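Local structure of galacto-N-biose/lacto-N-biose I transporter substrate-binding protein (2Z8F) at the zinc ion site and the BGC/GAL/NAG site. The protein binds galacto-N-biose and lacto-N-biose I, and also lacto-N-tetraose, as the solute-binding component of a bifidobacterial ABC transporter. Sequence-based numbering; all coordinates share one arbitrary frame.

Contact 1: the zinc ion site. Residues 12, 16, 299-300, 303. With ZN (zinc ion), chain B.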
loop_
_atom_site.group_PDB
_atom_site.type_symbol
_atom_site.label_atom_id
_atom_site.label_comp_id
_atom_site.label_asym_id
_atom_site.label_seq_id
_atom_site.Cartn_x
_atom_site.Cartn_y
_atom_site.Cartn_z
ATOM N N ASP A 12 14.283 -27.466 -20.554
ATOM C CA ASP A 12 15.035 -26.242 -20.780
ATOM C C ASP A 12 16.522 -26.540 -20.879
ATOM O O ASP A 12 16.984 -27.598 -20.443
ATOM C CB ASP A 12 14.859 -25.287 -19.600
ATOM C CG ASP A 12 13.485 -24.679 -19.529
ATOM O OD1 ASP A 12 12.765 -24.668 -20.561
ATOM O OD2 ASP A 12 13.147 -24.220 -18.412
ATOM N N VAL A 16 18.655 -21.047 -17.406
ATOM C CA VAL A 16 17.498 -20.241 -17.724
ATOM C C VAL A 16 17.754 -18.875 -17.103
ATOM O O VAL A 16 18.250 -18.789 -15.983
ATOM C CB VAL A 16 16.208 -20.921 -17.172
ATOM C CG1 VAL A 16 15.081 -19.923 -16.975
ATOM C CG2 VAL A 16 15.790 -22.054 -18.123
ATOM N N LYS A 299 8.935 -16.764 -21.270
ATOM C CA LYS A 299 9.165 -18.106 -21.792
ATOM C C LYS A 299 9.360 -19.129 -20.675
ATOM O O LYS A 299 9.336 -20.341 -20.927
ATOM C CB LYS A 299 10.426 -18.098 -22.674
ATOM C CG LYS A 299 10.429 -17.042 -23.789
ATOM C CD LYS A 299 9.284 -17.281 -24.781
ATOM C CE LYS A 299 9.767 -18.013 -26.047
ATOM N NZ LYS A 299 8.667 -18.761 -26.710
ATOM N N HIS A 300 9.567 -18.644 -19.447
ATOM C CA HIS A 300 9.917 -19.521 -18.343
ATOM C C HIS A 300 9.078 -19.288 -17.113
ATOM O O HIS A 300 9.614 -18.993 -16.049
ATOM C CB HIS A 300 11.420 -19.430 -18.039
ATOM C CG HIS A 300 12.273 -19.916 -19.171
ATOM N ND1 HIS A 300 12.425 -21.255 -19.464
ATOM C CD2 HIS A 300 12.975 -19.239 -20.112
ATOM C CE1 HIS A 300 13.195 -21.380 -20.534
ATOM N NE2 HIS A 300 13.552 -20.170 -20.938
ATOM N N GLU A 303 10.074 -21.549 -13.847
ATOM C CA GLU A 303 11.249 -21.133 -13.102
ATOM C C GLU A 303 11.112 -19.717 -12.526
ATOM O O GLU A 303 11.620 -19.431 -11.451
ATOM C CB GLU A 303 12.511 -21.274 -13.965
ATOM C CG GLU A 303 12.799 -22.706 -14.404
ATOM C CD GLU A 303 11.993 -23.110 -15.620
ATOM O OE1 GLU A 303 11.832 -22.272 -16.554
ATOM O OE2 GLU A 303 11.501 -24.279 -15.666
HETATM ZN ZN ZN B . 11.654 -22.785 -18.381
#
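A surface zinc site pairs a His-x-x-Glu stretch at the start of helix 301-311 with an aspartate near the N-terminus of this ABC-transporter solute-binding protein. His300 leaves the backbone with CG anti to the carbonyl carbon and beside the backbone N (chi1 -64°). CB of His300 already lies 3.4 Å from ZN. Beyond it the imidazole turns its ND1 onto the metal, with 2.0 Å between His300 ND1 and ZN. The flanking ring carbons, His300 CG and CE1, are each 3.0 Å from ZN, so the nitrogen meets the metal symmetrically. Farther round the ring, NE2 points away from zinc, while Asp12 OD1 lies at the ring edge, in its plane. Val16 CG1 covers one face of the imidazole, offset toward the rim, and would limit its tilting. Both carboxylates bind through one oxygen. Asp12 OD2 stands 2.1 Å from ZN, with its partner OD1 turned toward the histidine edge. Glu303 bends at chi2 to bring OE1 to 1.9 Å from ZN, leaving OE2 3.1 Å from ZN. The ligand-metal-ligand angles, from 98° to 106°, suit a tetrahedral arrangement in which a further ligand may be unseen. The two carboxylates would offset the metal's charge, while ND1, bound to zinc through its lone pair, would carry no proton, leaving any proton on NE2. The ion may derive from crystallisation, and the structure alone does not show a physiological role.

Contact 2: the BGC/GAL/NAG site. Residues 23-25, 58-59, 79, 128, 176-177, 180, 231, 252, 256, 288-290, 323, 368, 371-372, 375. With BGC (beta-D-glucopyranose), chain E; GAL (beta-D-galactopyranose), chain C; NAG (2-acetamido-2-deoxy-beta-D-glucopyranose), chain F; GAL (beta-D-galactopyranose), chain D.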
loop_
_atom_site.group_PDB
_atom_site.type_symbol
_atom_site.label_atom_id
_atom_site.label_comp_id
_atom_site.label_asym_id
_atom_site.label_seq_id
_atom_site.Cartn_x
_atom_site.Cartn_y
_atom_site.Cartn_z
ATOM N N ARG A 23 9.732 -2.404 -7.417
ATOM C CA ARG A 23 9.795 -1.041 -6.924
ATOM C C ARG A 23 9.912 -1.003 -5.388
ATOM O O ARG A 23 9.312 -0.170 -4.706
ATOM C CB ARG A 23 8.676 -0.164 -7.492
ATOM C CG ARG A 23 7.258 -0.780 -7.385
ATOM C CD ARG A 23 6.225 0.200 -7.962
ATOM N NE ARG A 23 4.858 -0.324 -7.991
ATOM C CZ ARG A 23 3.963 -0.181 -7.015
ATOM N NH1 ARG A 23 4.288 0.405 -5.865
ATOM N NH2 ARG A 23 2.719 -0.655 -7.219
ATOM N N LEU A 24 10.754 -1.896 -4.850
ATOM C CA LEU A 24 11.087 -1.847 -3.446
ATOM C C LEU A 24 12.100 -0.733 -3.189
ATOM O O LEU A 24 12.880 -0.406 -4.105
ATOM C CB LEU A 24 11.602 -3.219 -2.953
ATOM C CG LEU A 24 10.569 -4.365 -3.138
ATOM C CD1 LEU A 24 11.138 -5.702 -2.666
ATOM C CD2 LEU A 24 9.227 -4.091 -2.454
ATOM N N PRO A 25 12.084 -0.155 -1.978
ATOM C CA PRO A 25 12.849 1.073 -1.736
ATOM C C PRO A 25 14.372 0.929 -1.815
ATOM O O PRO A 25 15.028 1.854 -2.299
ATOM C CB PRO A 25 12.395 1.531 -0.340
ATOM C CG PRO A 25 11.796 0.304 0.321
ATOM C CD PRO A 25 11.270 -0.551 -0.803
ATOM N N ALA A 58 6.153 5.446 -8.566
ATOM C CA ALA A 58 5.454 4.152 -8.513
ATOM C C ALA A 58 4.363 3.990 -9.578
ATOM O O ALA A 58 4.294 2.945 -10.239
ATOM C CB ALA A 58 4.884 3.914 -7.122
ATOM N N SER A 59 3.538 5.027 -9.780
ATOM C CA SER A 59 2.388 4.926 -10.712
ATOM C C SER A 59 2.794 4.809 -12.185
ATOM O O SER A 59 1.970 4.497 -13.050
ATOM C CB SER A 59 1.428 6.116 -10.535
ATOM O OG SER A 59 2.040 7.346 -10.915
ATOM N N GLN A 79 6.716 -6.404 -10.123
ATOM C CA GLN A 79 5.859 -6.039 -8.992
ATOM C C GLN A 79 4.567 -5.406 -9.526
ATOM O O GLN A 79 4.621 -4.505 -10.357
ATOM C CB GLN A 79 6.573 -5.049 -8.068
ATOM C CG GLN A 79 5.717 -4.638 -6.874
ATOM C CD GLN A 79 6.464 -3.776 -5.897
ATOM O OE1 GLN A 79 7.704 -3.734 -5.901
ATOM N NE2 GLN A 79 5.724 -3.083 -5.037
ATOM N N ASP A 128 3.302 -8.830 -0.162
ATOM C CA ASP A 128 3.140 -8.087 1.102
ATOM C C ASP A 128 1.710 -7.567 1.260
ATOM O O ASP A 128 0.920 -7.626 0.310
ATOM C CB ASP A 128 4.127 -6.907 1.181
ATOM C CG ASP A 128 3.849 -5.832 0.128
ATOM O OD1 ASP A 128 3.708 -6.168 -1.081
ATOM O OD2 ASP A 128 3.748 -4.657 0.534
ATOM N N ASP A 176 -1.494 13.664 -2.345
ATOM C CA ASP A 176 -0.839 12.776 -3.315
ATOM C C ASP A 176 -0.995 11.277 -2.988
ATOM O O ASP A 176 -0.468 10.425 -3.705
ATOM C CB ASP A 176 0.663 13.103 -3.465
ATOM C CG ASP A 176 1.442 13.029 -2.148
ATOM O OD1 ASP A 176 0.841 13.063 -1.055
ATOM O OD2 ASP A 176 2.701 12.953 -2.189
ATOM N N GLU A 177 -1.736 10.979 -1.915
ATOM C CA GLU A 177 -2.004 9.602 -1.499
ATOM C C GLU A 177 -3.485 9.384 -1.333
ATOM O O GLU A 177 -3.895 8.342 -0.811
ATOM C CB GLU A 177 -1.271 9.249 -0.199
ATOM C CG GLU A 177 0.243 8.991 -0.459
ATOM C CD GLU A 177 0.480 7.694 -1.256
ATOM O OE1 GLU A 177 -0.394 6.786 -1.227
ATOM O OE2 GLU A 177 1.541 7.573 -1.908
ATOM N N ASN A 180 -4.897 6.015 -2.602
ATOM C CA ASN A 180 -4.405 4.791 -1.935
ATOM C C ASN A 180 -4.784 4.771 -0.456
ATOM O O ASN A 180 -5.352 3.786 0.040
ATOM C CB ASN A 180 -2.866 4.655 -2.095
ATOM C CG ASN A 180 -2.422 4.844 -3.522
ATOM O OD1 ASN A 180 -2.993 4.258 -4.441
ATOM N ND2 ASN A 180 -1.382 5.671 -3.724
ATOM N N TRP A 231 5.131 12.703 -0.310
ATOM C CA TRP A 231 6.412 12.386 -0.942
ATOM C C TRP A 231 7.257 13.620 -1.218
ATOM O O TRP A 231 8.342 13.505 -1.793
ATOM C CB TRP A 231 6.199 11.464 -2.158
ATOM C CG TRP A 231 5.404 10.240 -1.715
ATOM C CD1 TRP A 231 4.095 9.972 -1.994
ATOM C CD2 TRP A 231 5.853 9.194 -0.830
ATOM N NE1 TRP A 231 3.702 8.819 -1.347
ATOM C CE2 TRP A 231 4.760 8.316 -0.632
ATOM C CE3 TRP A 231 7.068 8.918 -0.183
ATOM C CZ2 TRP A 231 4.843 7.176 0.183
ATOM C CZ3 TRP A 231 7.160 7.781 0.619
ATOM C CH2 TRP A 231 6.048 6.922 0.793
ATOM N N TRP A 252 3.834 -0.487 5.688
ATOM C CA TRP A 252 5.133 -0.560 4.969
ATOM C C TRP A 252 5.895 0.770 5.028
ATOM O O TRP A 252 7.084 0.835 4.611
ATOM C CB TRP A 252 5.005 -1.084 3.518
ATOM C CG TRP A 252 3.868 -0.458 2.747
ATOM C CD1 TRP A 252 2.648 -1.036 2.487
ATOM C CD2 TRP A 252 3.827 0.848 2.162
ATOM N NE1 TRP A 252 1.842 -0.159 1.783
ATOM C CE2 TRP A 252 2.540 1.006 1.574
ATOM C CE3 TRP A 252 4.750 1.928 2.094
ATOM C CZ2 TRP A 252 2.150 2.184 0.913
ATOM C CZ3 TRP A 252 4.358 3.098 1.434
ATOM C CH2 TRP A 252 3.069 3.218 0.846
ATOM N N LEU A 256 10.630 3.866 6.053
ATOM C CA LEU A 256 10.623 5.105 5.271
ATOM C C LEU A 256 10.442 6.328 6.161
ATOM O O LEU A 256 11.154 7.335 6.042
ATOM C CB LEU A 256 9.521 5.032 4.213
ATOM C CG LEU A 256 9.485 3.779 3.313
ATOM C CD1 LEU A 256 8.348 3.927 2.290
ATOM C CD2 LEU A 256 10.823 3.509 2.596
ATOM N N GLY A 288 -2.038 0.187 -0.755
ATOM C CA GLY A 288 -1.003 -0.621 -1.415
ATOM C C GLY A 288 -0.980 -2.086 -0.983
ATOM O O GLY A 288 -2.014 -2.680 -0.632
ATOM N N GLY A 289 0.207 -2.673 -0.981
ATOM C CA GLY A 289 0.332 -4.128 -0.914
ATOM C C GLY A 289 0.433 -4.647 -2.338
ATOM O O GLY A 289 -0.322 -4.222 -3.260
ATOM N N SER A 290 1.399 -5.542 -2.561
ATOM C CA SER A 290 1.698 -5.979 -3.911
ATOM C C SER A 290 1.915 -7.472 -4.104
ATOM O O SER A 290 2.300 -8.200 -3.166
ATOM C CB SER A 290 2.977 -5.259 -4.413
ATOM O OG SER A 290 2.941 -3.846 -4.204
ATOM N N LEU A 323 8.386 -4.376 4.337
ATOM C CA LEU A 323 7.229 -5.198 3.949
ATOM C C LEU A 323 6.636 -5.940 5.117
ATOM O O LEU A 323 7.351 -6.392 6.027
ATOM C CB LEU A 323 7.596 -6.201 2.856
ATOM C CG LEU A 323 8.225 -5.562 1.614
ATOM C CD1 LEU A 323 8.399 -6.608 0.545
ATOM C CD2 LEU A 323 7.452 -4.318 1.119
ATOM N N SER A 368 -6.368 2.914 -11.530
ATOM C CA SER A 368 -5.330 3.936 -11.592
ATOM C C SER A 368 -5.874 5.321 -11.958
ATOM O O SER A 368 -5.399 6.338 -11.434
ATOM C CB SER A 368 -4.250 3.497 -12.574
ATOM O OG SER A 368 -4.744 3.507 -13.899
ATOM N N ALA A 371 -7.729 6.638 -8.838
ATOM C CA ALA A 371 -6.762 7.166 -7.901
ATOM C C ALA A 371 -6.189 8.514 -8.369
ATOM O O ALA A 371 -6.032 9.438 -7.558
ATOM C CB ALA A 371 -5.660 6.131 -7.684
ATOM N N ALA A 372 -5.927 8.627 -9.671
ATOM C CA ALA A 372 -5.437 9.880 -10.251
ATOM C C ALA A 372 -6.429 11.023 -10.002
ATOM O O ALA A 372 -6.044 12.108 -9.537
ATOM C CB ALA A 372 -5.154 9.702 -11.742
ATOM N N ASN A 375 -6.630 12.049 -6.271
ATOM C CA ASN A 375 -5.521 12.907 -5.881
ATOM C C ASN A 375 -5.704 14.357 -6.364
ATOM O O ASN A 375 -5.434 15.294 -5.624
ATOM C CB ASN A 375 -4.226 12.367 -6.470
ATOM C CG ASN A 375 -3.678 11.148 -5.712
ATOM O OD1 ASN A 375 -4.355 10.539 -4.863
ATOM N ND2 ASN A 375 -2.412 10.821 -5.998
HETATM C C2 BGC E . -0.376 11.173 -10.044
HETATM C C3 BGC E . 0.454 10.205 -9.200
HETATM C C4 BGC E . -0.415 9.097 -8.555
HETATM C C5 BGC E . -1.348 8.500 -9.620
HETATM C C6 BGC E . -2.329 7.431 -9.123
HETATM C C1 BGC E . -1.271 10.414 -11.002
HETATM O O1 BGC E . -2.059 11.372 -11.673
HETATM O O2 BGC E . 0.469 12.036 -10.791
HETATM O O3 BGC E . 1.117 10.976 -8.223
HETATM O O4 BGC E . 0.408 8.053 -8.045
HETATM O O5 BGC E . -2.104 9.521 -10.265
HETATM O O6 BGC E . -2.748 6.674 -10.253
HETATM C C1 GAL C . 0.860 8.211 -6.704
HETATM C C2 GAL C . 1.310 6.798 -6.295
HETATM C C3 GAL C . 2.143 6.768 -5.020
HETATM C C4 GAL C . 3.256 7.820 -5.067
HETATM C C5 GAL C . 2.660 9.181 -5.441
HETATM C C6 GAL C . 3.728 10.260 -5.611
HETATM O O2 GAL C . 0.152 6.019 -6.139
HETATM O O3 GAL C . 2.594 5.413 -4.956
HETATM O O4 GAL C . 4.128 7.418 -6.091
HETATM O O5 GAL C . 1.967 9.082 -6.661
HETATM O O6 GAL C . 3.051 11.471 -5.965
HETATM C C1 NAG F . 3.270 5.017 -3.755
HETATM C C2 NAG F . 3.186 3.491 -3.691
HETATM C C3 NAG F . 4.091 2.849 -2.630
HETATM C C4 NAG F . 5.518 3.463 -2.715
HETATM C C5 NAG F . 5.373 4.988 -2.650
HETATM C C6 NAG F . 6.734 5.687 -2.569
HETATM C C7 NAG F . 1.178 2.294 -4.284
HETATM C C8 NAG F . -0.249 1.978 -3.923
HETATM N N2 NAG F . 1.776 3.127 -3.452
HETATM O O3 NAG F . 4.006 1.471 -2.969
HETATM O O4 NAG F . 6.266 3.030 -1.606
HETATM O O5 NAG F . 4.639 5.398 -3.790
HETATM O O6 NAG F . 7.423 5.461 -3.773
HETATM O O7 NAG F . 1.685 1.757 -5.270
HETATM C C1 GAL D . 4.242 0.566 -1.876
HETATM C C2 GAL D . 3.586 -0.761 -2.244
HETATM C C3 GAL D . 3.935 -1.795 -1.187
HETATM C C4 GAL D . 5.464 -1.890 -1.015
HETATM C C5 GAL D . 6.047 -0.512 -0.691
HETATM C C6 GAL D . 7.574 -0.510 -0.636
HETATM O O2 GAL D . 2.177 -0.581 -2.255
HETATM O O3 GAL D . 3.381 -3.019 -1.588
HETATM O O4 GAL D . 5.963 -2.414 -2.214
HETATM O O5 GAL D . 5.663 0.418 -1.700
HETATM O O6 GAL D . 8.016 0.692 -0.037
HETATM O O HOH W 1 6.814 0.809 -4.445
HETATM O O HOH W 2 0.527 4.174 -1.177
HETATM O O HOH W 3 1.298 -1.421 -4.685
#
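Two tryptophans, their indole planes within about 11° of parallel, form one wall of the oligosaccharide-binding cleft, which holds lacto-N-tetraose. Trp252 lies under the terminal galactose, GAL (chain D), with C1 and C3 over its six- and five-membered rings. Trp231 instead takes the exocyclic C6 of NAG, 3.6 Å from the centroid of its six-membered ring, and its CD1 packs against C6 of GAL (chain C). Ala58 and the extended Arg23 approach NAG from the opposite side. The guanidinium meets NAG O3 at its edge while Gln79 NE2 sits over one of its faces; its direct bonds to NAG are weak, and water 1 and water 3 supplement them.

Trp231 is fixed from its rim: NE1 donates in the ring plane to the anti lone pair of Glu177 OE2, 2.6 Å away. The other carboxylate oxygen, OE1, receives Asn180 ND2 from above its plane and, through water 2, reaches the acetamido nitrogen N2 of NAG. Asn180 ND2 also donates, within its amide plane, to GAL (chain C) O2 at 2.9 Å.

Deepest lies GAL (chain D), with 217 of its 219 Å² hidden by protein. O3 of GAL (chain D) donates to the syn lone pair of Asp128 OD2 at 2.7 Å and meets Ser290 OG at 2.8 Å. Gln79 NE2 bonds both to Ser290 OG and, 2.9 Å away, to the axial O4 of GAL (chain D), the hydroxyl that distinguishes galactose from glucose. Backbone N of Gly289 donates to O2 of GAL (chain D) at 3.1 Å.

Grip slackens toward BGC, whose O6 donates to a lone pair of the Ser368 carbonyl O at 2.9 Å, with Ala372 alongside. The site occupies the cleft between the two lobes typical of this family: the terminal galactose is enclosed at one end, and the glucose lies at the other, against Ser59 and helix 367-380.

Contact 1 and contact 2 share no residue, and the centres of their C-alpha atoms are about 30 Å apart. They are nevertheless connected through the chain twice. Strand 16-22 starts with Val16 of contact 1 and runs directly to Arg23 of contact 2, while strand 290-294 begins at Ser290 in the sugar site and is followed, a few residues on, by Lys299 and His300 near the zinc. Contact 1 thus lies at the outer side of a lobe whose inner side faces contact 2. The separation suggests that zinc takes no direct part in sugar recognition.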